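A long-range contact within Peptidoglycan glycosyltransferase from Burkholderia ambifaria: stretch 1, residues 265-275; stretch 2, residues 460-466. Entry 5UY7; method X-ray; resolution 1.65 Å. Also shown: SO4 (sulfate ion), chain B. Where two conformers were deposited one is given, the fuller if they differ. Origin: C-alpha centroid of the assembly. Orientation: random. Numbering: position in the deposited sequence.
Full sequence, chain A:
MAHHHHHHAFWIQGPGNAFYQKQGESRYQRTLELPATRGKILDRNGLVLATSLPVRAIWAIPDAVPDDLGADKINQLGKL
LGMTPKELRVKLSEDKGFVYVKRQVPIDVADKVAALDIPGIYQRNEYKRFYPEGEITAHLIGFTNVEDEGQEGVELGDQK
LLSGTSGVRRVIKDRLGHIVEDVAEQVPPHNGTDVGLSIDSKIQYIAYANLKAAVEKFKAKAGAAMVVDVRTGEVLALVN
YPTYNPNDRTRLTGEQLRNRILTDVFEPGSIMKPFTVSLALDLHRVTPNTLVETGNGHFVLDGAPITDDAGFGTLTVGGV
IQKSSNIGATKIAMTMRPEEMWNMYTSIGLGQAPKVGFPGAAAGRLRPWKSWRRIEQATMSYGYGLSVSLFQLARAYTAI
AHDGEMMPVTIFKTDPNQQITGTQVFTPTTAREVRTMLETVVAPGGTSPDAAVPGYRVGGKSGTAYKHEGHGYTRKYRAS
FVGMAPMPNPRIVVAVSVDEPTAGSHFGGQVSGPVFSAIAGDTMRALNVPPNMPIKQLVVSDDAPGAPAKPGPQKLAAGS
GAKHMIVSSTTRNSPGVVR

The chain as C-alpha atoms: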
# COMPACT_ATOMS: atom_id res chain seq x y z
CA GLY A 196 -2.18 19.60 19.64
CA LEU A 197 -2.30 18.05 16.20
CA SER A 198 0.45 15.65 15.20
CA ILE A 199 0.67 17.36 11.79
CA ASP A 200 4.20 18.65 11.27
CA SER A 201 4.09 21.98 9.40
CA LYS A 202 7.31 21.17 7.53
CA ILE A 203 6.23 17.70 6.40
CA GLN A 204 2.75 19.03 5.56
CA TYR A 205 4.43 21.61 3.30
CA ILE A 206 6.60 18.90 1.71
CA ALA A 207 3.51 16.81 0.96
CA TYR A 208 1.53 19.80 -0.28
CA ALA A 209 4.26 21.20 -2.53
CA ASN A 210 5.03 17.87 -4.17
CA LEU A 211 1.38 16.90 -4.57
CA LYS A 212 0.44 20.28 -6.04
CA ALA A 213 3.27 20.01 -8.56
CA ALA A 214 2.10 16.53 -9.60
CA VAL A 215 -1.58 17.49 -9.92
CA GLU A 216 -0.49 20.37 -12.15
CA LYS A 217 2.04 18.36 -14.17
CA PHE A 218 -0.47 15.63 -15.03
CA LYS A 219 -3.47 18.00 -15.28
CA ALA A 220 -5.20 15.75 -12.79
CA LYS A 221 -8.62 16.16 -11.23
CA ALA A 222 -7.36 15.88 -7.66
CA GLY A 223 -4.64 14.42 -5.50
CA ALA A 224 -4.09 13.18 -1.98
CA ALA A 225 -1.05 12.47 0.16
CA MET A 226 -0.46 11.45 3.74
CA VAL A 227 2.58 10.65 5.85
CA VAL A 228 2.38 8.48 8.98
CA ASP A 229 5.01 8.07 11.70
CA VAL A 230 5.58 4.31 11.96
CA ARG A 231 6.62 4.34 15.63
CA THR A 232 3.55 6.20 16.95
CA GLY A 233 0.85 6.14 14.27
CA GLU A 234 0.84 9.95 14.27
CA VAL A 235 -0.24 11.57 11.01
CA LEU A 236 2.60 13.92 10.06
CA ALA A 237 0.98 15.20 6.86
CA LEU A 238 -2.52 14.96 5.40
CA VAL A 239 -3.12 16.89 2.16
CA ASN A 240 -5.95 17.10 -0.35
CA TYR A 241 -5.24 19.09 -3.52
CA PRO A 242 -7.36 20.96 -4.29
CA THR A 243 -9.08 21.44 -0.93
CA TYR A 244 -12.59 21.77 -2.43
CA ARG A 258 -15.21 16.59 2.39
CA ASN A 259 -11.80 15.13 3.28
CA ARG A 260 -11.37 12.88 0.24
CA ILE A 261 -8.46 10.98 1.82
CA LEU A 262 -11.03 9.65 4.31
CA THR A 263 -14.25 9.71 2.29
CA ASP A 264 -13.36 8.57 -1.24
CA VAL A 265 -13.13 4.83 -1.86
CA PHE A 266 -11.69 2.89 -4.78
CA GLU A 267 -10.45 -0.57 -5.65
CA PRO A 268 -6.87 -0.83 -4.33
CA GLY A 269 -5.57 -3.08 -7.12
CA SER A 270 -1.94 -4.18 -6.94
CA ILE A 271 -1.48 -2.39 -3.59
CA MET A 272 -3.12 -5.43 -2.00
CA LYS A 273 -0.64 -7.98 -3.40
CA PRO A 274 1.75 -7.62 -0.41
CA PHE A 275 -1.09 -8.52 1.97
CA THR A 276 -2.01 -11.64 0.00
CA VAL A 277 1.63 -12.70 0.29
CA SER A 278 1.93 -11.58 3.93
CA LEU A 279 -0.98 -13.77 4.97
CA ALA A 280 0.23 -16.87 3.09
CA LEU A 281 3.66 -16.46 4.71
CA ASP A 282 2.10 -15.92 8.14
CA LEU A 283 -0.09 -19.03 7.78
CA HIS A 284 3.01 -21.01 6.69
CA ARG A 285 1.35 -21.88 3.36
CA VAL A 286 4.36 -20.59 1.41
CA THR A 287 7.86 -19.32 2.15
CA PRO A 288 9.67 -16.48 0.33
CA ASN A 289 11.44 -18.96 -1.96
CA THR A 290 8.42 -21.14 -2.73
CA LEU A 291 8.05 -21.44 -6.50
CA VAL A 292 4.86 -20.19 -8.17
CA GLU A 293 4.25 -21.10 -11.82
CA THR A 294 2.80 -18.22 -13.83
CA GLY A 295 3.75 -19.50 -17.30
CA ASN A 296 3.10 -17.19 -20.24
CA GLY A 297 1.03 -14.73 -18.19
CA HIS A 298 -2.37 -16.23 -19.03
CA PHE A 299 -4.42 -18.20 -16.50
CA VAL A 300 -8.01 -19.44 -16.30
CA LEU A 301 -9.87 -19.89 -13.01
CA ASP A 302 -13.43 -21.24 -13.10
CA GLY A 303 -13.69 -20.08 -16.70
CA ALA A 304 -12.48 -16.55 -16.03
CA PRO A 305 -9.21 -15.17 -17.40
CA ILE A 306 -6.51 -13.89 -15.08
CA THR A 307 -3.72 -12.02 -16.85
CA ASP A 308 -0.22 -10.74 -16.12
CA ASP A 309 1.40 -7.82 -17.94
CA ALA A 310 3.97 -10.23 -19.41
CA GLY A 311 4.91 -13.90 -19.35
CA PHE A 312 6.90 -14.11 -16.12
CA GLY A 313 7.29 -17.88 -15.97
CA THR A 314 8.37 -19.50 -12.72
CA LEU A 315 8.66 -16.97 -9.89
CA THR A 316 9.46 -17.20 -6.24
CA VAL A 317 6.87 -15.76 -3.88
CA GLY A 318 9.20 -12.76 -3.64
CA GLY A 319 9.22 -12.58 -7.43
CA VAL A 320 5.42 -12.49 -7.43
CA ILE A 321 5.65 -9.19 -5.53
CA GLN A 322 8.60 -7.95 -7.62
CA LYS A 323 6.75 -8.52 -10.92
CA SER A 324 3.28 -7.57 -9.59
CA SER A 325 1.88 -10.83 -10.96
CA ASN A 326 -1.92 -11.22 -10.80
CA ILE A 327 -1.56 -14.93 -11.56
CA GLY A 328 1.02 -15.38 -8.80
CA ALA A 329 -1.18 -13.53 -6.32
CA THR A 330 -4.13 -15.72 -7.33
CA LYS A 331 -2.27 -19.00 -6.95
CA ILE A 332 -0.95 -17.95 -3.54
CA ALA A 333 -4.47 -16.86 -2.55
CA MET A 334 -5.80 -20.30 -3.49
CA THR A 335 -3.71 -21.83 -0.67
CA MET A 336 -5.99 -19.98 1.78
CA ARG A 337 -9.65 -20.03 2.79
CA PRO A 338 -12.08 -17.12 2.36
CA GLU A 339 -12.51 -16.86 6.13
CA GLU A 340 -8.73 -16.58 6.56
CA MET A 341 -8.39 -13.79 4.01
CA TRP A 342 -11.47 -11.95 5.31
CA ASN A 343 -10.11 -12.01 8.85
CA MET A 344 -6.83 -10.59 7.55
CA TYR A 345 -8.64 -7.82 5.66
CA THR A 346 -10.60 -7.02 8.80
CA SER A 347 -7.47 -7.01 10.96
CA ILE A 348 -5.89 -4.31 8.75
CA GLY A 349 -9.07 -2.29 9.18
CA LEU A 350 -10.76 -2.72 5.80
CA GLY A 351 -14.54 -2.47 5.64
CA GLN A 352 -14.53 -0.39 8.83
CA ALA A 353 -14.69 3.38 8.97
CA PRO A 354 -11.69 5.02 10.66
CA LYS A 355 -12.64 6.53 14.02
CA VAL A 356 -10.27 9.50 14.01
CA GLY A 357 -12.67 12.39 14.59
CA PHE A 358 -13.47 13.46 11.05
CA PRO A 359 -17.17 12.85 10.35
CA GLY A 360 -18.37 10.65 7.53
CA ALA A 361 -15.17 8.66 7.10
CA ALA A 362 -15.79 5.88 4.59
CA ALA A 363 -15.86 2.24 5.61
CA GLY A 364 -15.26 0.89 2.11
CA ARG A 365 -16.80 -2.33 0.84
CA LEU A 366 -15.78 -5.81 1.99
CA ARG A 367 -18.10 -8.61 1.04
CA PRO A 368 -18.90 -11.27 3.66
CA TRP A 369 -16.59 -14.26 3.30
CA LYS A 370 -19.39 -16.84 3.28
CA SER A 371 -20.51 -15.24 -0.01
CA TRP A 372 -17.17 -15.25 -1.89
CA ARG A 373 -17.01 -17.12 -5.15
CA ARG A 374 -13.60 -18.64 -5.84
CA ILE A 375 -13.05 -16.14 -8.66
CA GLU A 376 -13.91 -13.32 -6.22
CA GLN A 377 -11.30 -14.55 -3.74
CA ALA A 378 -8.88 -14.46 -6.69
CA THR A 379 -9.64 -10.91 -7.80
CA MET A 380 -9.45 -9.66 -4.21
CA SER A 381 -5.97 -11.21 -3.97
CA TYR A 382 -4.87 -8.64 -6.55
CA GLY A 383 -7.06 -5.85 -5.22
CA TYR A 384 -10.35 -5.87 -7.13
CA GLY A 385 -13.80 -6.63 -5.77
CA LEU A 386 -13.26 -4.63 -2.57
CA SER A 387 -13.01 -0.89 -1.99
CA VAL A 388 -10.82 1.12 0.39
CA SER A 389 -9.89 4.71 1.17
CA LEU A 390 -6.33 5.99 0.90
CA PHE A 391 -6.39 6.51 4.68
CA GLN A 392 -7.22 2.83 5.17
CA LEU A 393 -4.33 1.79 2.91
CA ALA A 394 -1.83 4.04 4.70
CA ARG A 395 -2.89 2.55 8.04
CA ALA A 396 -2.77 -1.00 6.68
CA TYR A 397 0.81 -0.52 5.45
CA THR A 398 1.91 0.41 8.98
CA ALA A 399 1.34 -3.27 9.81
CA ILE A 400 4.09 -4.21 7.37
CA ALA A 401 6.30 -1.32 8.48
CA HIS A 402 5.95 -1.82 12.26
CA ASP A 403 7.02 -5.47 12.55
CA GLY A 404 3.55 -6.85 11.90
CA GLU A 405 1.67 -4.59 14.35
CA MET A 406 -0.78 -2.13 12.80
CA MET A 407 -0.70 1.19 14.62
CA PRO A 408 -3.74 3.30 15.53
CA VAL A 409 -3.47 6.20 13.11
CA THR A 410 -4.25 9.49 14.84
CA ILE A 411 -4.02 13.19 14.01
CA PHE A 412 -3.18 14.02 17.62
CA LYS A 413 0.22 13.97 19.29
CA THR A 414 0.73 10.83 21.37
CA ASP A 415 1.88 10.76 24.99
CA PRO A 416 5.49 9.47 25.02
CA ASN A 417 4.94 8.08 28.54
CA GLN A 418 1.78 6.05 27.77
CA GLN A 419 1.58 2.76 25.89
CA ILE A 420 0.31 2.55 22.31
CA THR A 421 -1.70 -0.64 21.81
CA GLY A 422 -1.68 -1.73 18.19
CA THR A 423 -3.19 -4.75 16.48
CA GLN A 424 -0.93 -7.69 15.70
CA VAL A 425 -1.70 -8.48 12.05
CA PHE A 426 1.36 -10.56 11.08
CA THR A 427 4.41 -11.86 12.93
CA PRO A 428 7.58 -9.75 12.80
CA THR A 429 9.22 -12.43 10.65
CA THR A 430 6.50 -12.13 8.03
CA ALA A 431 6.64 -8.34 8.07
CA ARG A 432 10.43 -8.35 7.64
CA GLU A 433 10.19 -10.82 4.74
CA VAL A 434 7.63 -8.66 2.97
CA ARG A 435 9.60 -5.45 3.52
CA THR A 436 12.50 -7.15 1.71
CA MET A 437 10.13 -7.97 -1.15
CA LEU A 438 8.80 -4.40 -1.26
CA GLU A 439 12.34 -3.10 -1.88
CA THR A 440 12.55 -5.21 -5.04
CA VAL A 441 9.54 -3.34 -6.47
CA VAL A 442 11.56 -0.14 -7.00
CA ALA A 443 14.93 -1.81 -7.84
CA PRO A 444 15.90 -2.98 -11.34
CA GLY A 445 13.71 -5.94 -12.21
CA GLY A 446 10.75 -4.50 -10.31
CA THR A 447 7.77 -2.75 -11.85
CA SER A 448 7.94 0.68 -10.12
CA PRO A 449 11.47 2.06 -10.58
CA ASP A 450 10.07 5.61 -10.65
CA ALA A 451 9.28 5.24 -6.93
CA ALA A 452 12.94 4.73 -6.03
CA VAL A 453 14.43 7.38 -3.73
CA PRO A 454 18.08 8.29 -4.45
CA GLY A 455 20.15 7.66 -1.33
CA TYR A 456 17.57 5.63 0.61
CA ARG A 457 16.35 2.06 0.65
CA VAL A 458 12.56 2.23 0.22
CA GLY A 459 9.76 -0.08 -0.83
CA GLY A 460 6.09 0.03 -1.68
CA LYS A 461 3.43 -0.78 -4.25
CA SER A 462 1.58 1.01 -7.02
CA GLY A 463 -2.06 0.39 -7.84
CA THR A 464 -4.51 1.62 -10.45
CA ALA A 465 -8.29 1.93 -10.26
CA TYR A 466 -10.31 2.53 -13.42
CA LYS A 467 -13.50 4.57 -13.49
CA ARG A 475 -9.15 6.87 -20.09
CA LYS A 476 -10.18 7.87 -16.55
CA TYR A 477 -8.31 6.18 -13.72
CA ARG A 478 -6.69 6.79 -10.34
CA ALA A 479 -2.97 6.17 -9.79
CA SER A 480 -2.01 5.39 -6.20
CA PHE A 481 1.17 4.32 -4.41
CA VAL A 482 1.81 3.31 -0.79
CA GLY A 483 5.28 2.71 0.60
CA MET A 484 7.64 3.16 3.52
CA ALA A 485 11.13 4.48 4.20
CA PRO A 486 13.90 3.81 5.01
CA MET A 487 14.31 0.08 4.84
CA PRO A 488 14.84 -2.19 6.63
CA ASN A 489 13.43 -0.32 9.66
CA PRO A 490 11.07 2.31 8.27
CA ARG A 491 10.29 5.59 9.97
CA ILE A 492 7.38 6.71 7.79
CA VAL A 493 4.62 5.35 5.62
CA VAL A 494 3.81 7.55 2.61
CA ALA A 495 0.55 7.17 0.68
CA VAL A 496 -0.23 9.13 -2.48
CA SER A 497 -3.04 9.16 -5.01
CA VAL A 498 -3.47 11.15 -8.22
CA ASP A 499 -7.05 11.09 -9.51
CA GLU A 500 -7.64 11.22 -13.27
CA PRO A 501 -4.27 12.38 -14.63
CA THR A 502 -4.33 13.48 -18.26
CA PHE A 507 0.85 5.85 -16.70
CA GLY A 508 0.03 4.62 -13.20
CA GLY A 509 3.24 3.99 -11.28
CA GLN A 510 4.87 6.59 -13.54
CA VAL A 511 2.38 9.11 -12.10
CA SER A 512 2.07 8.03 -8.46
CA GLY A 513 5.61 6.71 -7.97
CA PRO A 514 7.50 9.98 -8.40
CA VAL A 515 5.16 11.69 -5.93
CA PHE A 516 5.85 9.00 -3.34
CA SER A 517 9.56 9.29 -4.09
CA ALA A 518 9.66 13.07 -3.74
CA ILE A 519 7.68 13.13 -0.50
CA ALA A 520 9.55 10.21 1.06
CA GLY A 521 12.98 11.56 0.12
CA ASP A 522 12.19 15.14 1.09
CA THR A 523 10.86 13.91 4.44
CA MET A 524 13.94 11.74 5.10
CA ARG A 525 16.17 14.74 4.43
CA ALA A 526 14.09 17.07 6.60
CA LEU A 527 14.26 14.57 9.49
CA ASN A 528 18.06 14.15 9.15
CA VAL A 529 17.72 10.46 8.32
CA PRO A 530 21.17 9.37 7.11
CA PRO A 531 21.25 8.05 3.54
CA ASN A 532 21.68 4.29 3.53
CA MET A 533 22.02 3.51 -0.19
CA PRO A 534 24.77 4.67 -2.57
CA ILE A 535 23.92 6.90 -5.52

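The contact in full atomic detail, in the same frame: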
# COMPACT_ATOMS: atom_id res chain seq x y z
N VAL A 265 -13.57 6.22 -1.80
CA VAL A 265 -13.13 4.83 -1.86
C VAL A 265 -12.94 4.40 -3.30
O VAL A 265 -13.54 4.94 -4.24
CB VAL A 265 -14.09 3.86 -1.13
CG1 VAL A 265 -14.24 4.27 0.32
CG2 VAL A 265 -15.43 3.81 -1.83
N PHE A 266 -12.08 3.40 -3.47
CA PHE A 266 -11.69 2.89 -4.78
C PHE A 266 -11.15 1.48 -4.60
O PHE A 266 -10.80 1.07 -3.49
CB PHE A 266 -10.64 3.78 -5.45
CG PHE A 266 -9.46 4.08 -4.57
CD1 PHE A 266 -9.48 5.17 -3.71
CD2 PHE A 266 -8.31 3.29 -4.61
CE1 PHE A 266 -8.39 5.46 -2.90
CE2 PHE A 266 -7.22 3.58 -3.81
CZ PHE A 266 -7.27 4.67 -2.95
N GLU A 267 -11.06 0.75 -5.70
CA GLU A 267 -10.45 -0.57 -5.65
C GLU A 267 -8.94 -0.42 -5.54
O GLU A 267 -8.32 0.28 -6.36
CB GLU A 267 -10.83 -1.39 -6.88
CG GLU A 267 -12.33 -1.70 -6.97
CD GLU A 267 -12.68 -2.53 -8.18
OE1 GLU A 267 -12.64 -2.00 -9.31
OE2 GLU A 267 -12.98 -3.73 -8.00
N PRO A 268 -8.31 -1.06 -4.56
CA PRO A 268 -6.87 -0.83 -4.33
C PRO A 268 -5.96 -1.46 -5.37
O PRO A 268 -4.80 -1.05 -5.48
CB PRO A 268 -6.64 -1.47 -2.95
CG PRO A 268 -7.76 -2.50 -2.83
CD PRO A 268 -8.93 -1.88 -3.51
N GLY A 269 -6.42 -2.48 -6.10
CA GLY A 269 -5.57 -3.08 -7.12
C GLY A 269 -4.30 -3.67 -6.54
O GLY A 269 -4.28 -4.23 -5.44
N SER A 270 -3.19 -3.50 -7.27
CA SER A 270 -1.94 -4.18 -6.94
C SER A 270 -1.41 -3.83 -5.56
O SER A 270 -0.56 -4.55 -5.03
CB SER A 270 -0.87 -3.87 -7.98
OG SER A 270 -1.26 -4.37 -9.25
N ILE A 271 -1.89 -2.74 -4.95
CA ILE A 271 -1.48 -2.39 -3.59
C ILE A 271 -1.83 -3.48 -2.59
O ILE A 271 -1.20 -3.57 -1.53
CB ILE A 271 -2.11 -1.02 -3.23
CG1 ILE A 271 -1.47 0.07 -4.09
CG2 ILE A 271 -1.98 -0.70 -1.75
CD1 ILE A 271 -2.27 1.38 -4.12
N MET A 272 -2.78 -4.35 -2.92
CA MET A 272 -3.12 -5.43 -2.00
C MET A 272 -2.21 -6.65 -2.13
O MET A 272 -2.27 -7.51 -1.25
CB MET A 272 -4.56 -5.89 -2.22
CG MET A 272 -5.60 -4.85 -1.87
SD MET A 272 -5.43 -4.15 -0.22
CE MET A 272 -5.71 -5.61 0.78
N LYS A 273 -1.42 -6.75 -3.20
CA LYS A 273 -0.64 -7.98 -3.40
C LYS A 273 0.28 -8.27 -2.22
O LYS A 273 0.40 -9.46 -1.85
CB LYS A 273 0.12 -7.89 -4.73
CG LYS A 273 -0.81 -7.97 -5.93
CD LYS A 273 -0.16 -7.55 -7.26
CE LYS A 273 -1.15 -7.76 -8.38
NZ LYS A 273 -0.77 -7.10 -9.69
N PRO A 274 0.92 -7.29 -1.58
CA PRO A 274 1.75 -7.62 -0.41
C PRO A 274 0.97 -8.23 0.74
O PRO A 274 1.56 -8.97 1.53
CB PRO A 274 2.35 -6.27 -0.02
CG PRO A 274 2.43 -5.54 -1.31
CD PRO A 274 1.16 -5.89 -2.00
N PHE A 275 -0.33 -7.93 0.87
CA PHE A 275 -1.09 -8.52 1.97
C PHE A 275 -1.48 -9.95 1.67
O PHE A 275 -1.51 -10.79 2.58
CB PHE A 275 -2.33 -7.67 2.29
CG PHE A 275 -1.99 -6.33 2.85
CD1 PHE A 275 -1.47 -6.22 4.13
CD2 PHE A 275 -2.15 -5.18 2.09
CE1 PHE A 275 -1.11 -4.98 4.65
CE2 PHE A 275 -1.79 -3.93 2.61
CZ PHE A 275 -1.28 -3.84 3.90
N GLY A 460 7.51 -0.26 -1.65
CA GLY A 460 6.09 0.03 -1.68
C GLY A 460 5.45 -0.60 -2.90
O GLY A 460 6.08 -1.38 -3.62
N LYS A 461 4.19 -0.23 -3.13
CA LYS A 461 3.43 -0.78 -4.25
C LYS A 461 2.57 0.29 -4.91
O LYS A 461 1.95 1.11 -4.23
CB LYS A 461 2.49 -1.91 -3.80
CG LYS A 461 3.10 -3.27 -3.80
CD LYS A 461 3.60 -3.70 -5.17
CE LYS A 461 2.48 -4.10 -6.09
NZ LYS A 461 3.02 -4.32 -7.45
N SER A 462 2.51 0.22 -6.23
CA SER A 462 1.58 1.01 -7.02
C SER A 462 0.29 0.24 -7.24
O SER A 462 0.26 -1.00 -7.17
CB SER A 462 2.20 1.37 -8.38
OG SER A 462 2.33 0.22 -9.18
N GLY A 463 -0.78 0.98 -7.49
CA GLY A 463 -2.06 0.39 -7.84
C GLY A 463 -2.83 1.35 -8.71
O GLY A 463 -2.66 2.57 -8.61
N THR A 464 -3.69 0.80 -9.57
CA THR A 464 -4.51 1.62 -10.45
C THR A 464 -5.96 1.19 -10.34
O THR A 464 -6.28 0.00 -10.34
CB THR A 464 -4.05 1.51 -11.91
OG1 THR A 464 -4.23 0.16 -12.37
CG2 THR A 464 -2.59 1.89 -12.04
N ALA A 465 -6.86 2.18 -10.26
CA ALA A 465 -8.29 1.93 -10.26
C ALA A 465 -8.92 2.66 -11.43
O ALA A 465 -8.72 3.86 -11.60
CB ALA A 465 -8.93 2.39 -8.94
N TYR A 466 -9.68 1.93 -12.25
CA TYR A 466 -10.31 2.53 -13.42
C TYR A 466 -11.73 2.95 -13.09
O TYR A 466 -12.40 2.35 -12.25
CB TYR A 466 -10.28 1.55 -14.59
CG TYR A 466 -8.88 1.15 -14.97
CD1 TYR A 466 -8.26 0.06 -14.36
CD2 TYR A 466 -8.16 1.86 -15.92
CE1 TYR A 466 -6.97 -0.30 -14.69
CE2 TYR A 466 -6.87 1.50 -16.26
CZ TYR A 466 -6.28 0.42 -15.64
OH TYR A 466 -4.99 0.06 -15.98
S SO4 B . -0.42 -1.40 -11.46
O1 SO4 B . -0.20 -0.19 -10.65
O2 SO4 B . 0.86 -2.01 -11.80
O3 SO4 B . -1.11 -1.00 -12.69
O4 SO4 B . -1.25 -2.38 -10.78
O HOH W 1 -3.59 -2.14 -9.73

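The two stretches, at least 187 residues apart in sequence wherever they touch, bury 406 Å² without a single direct hydrogen bond between them. Stretch 2 is a strand throughout; against it lies a loop that tightens into a 3-10 segment at Ser-270 to Met-272 and then a helix. The backbones come close at Ser-270, whose CA is 4.7 Å from CA of Gly-463, and again where CA of Glu-267 is 5.7 Å from CA of Ala-465.

Lys-461 gives up the most surface, 91 Å². Its CA-to-CB bond points toward stretch 1, and three successive m rotamers fold the chain along stretch 1: Lys-461 CG lies 3.4 Å from Pro-274 CG, and Lys-461 CE 3.3 Å from Ser-270 O. The closest approaches of this side chain are made by its methylenes, while NZ is hydrogen-bonded elsewhere in the structure.

Ile-271 has 51 Å² covered, by a different route. Its CA-to-CB bond runs sideways, but Ile-271 CG1 reaches the strand backbone, 3.6 Å from both Lys-461 O and Gly-463 N. The absence of a side chain at Gly-463 permits this approach: an ideal CB there would sit 2.9 Å from Ile-271 CG1 and 2.5 Å from Pro-268 O, both clashes.

Ala-465, with 48 Å², points its methyl toward the loop, placing CB 3.4 Å from Glu-267 O and 4.1 Å from Phe-266 CB, the latter an apolar contact.

Polar linkage is indirect. Water 1 accepts from Ser-270 N (2.8 Å) and Thr-464 N (2.9 Å) and donates to sulfate O4 (2.6 Å). The sulfate, probably from the crystallisation liquor, also receives hydrogen bonds from Ser-270 OG to O4 (2.5 Å) and Ser-462 OG to O1 (3.0 Å), plus a weak one from Thr-464 OG1 to O3 (3.3 Å). Within stretch 1, Lys-273 NZ donates to Ser-270 OG at 2.8 Å, leaving that hydroxyl's proton for the sulfate.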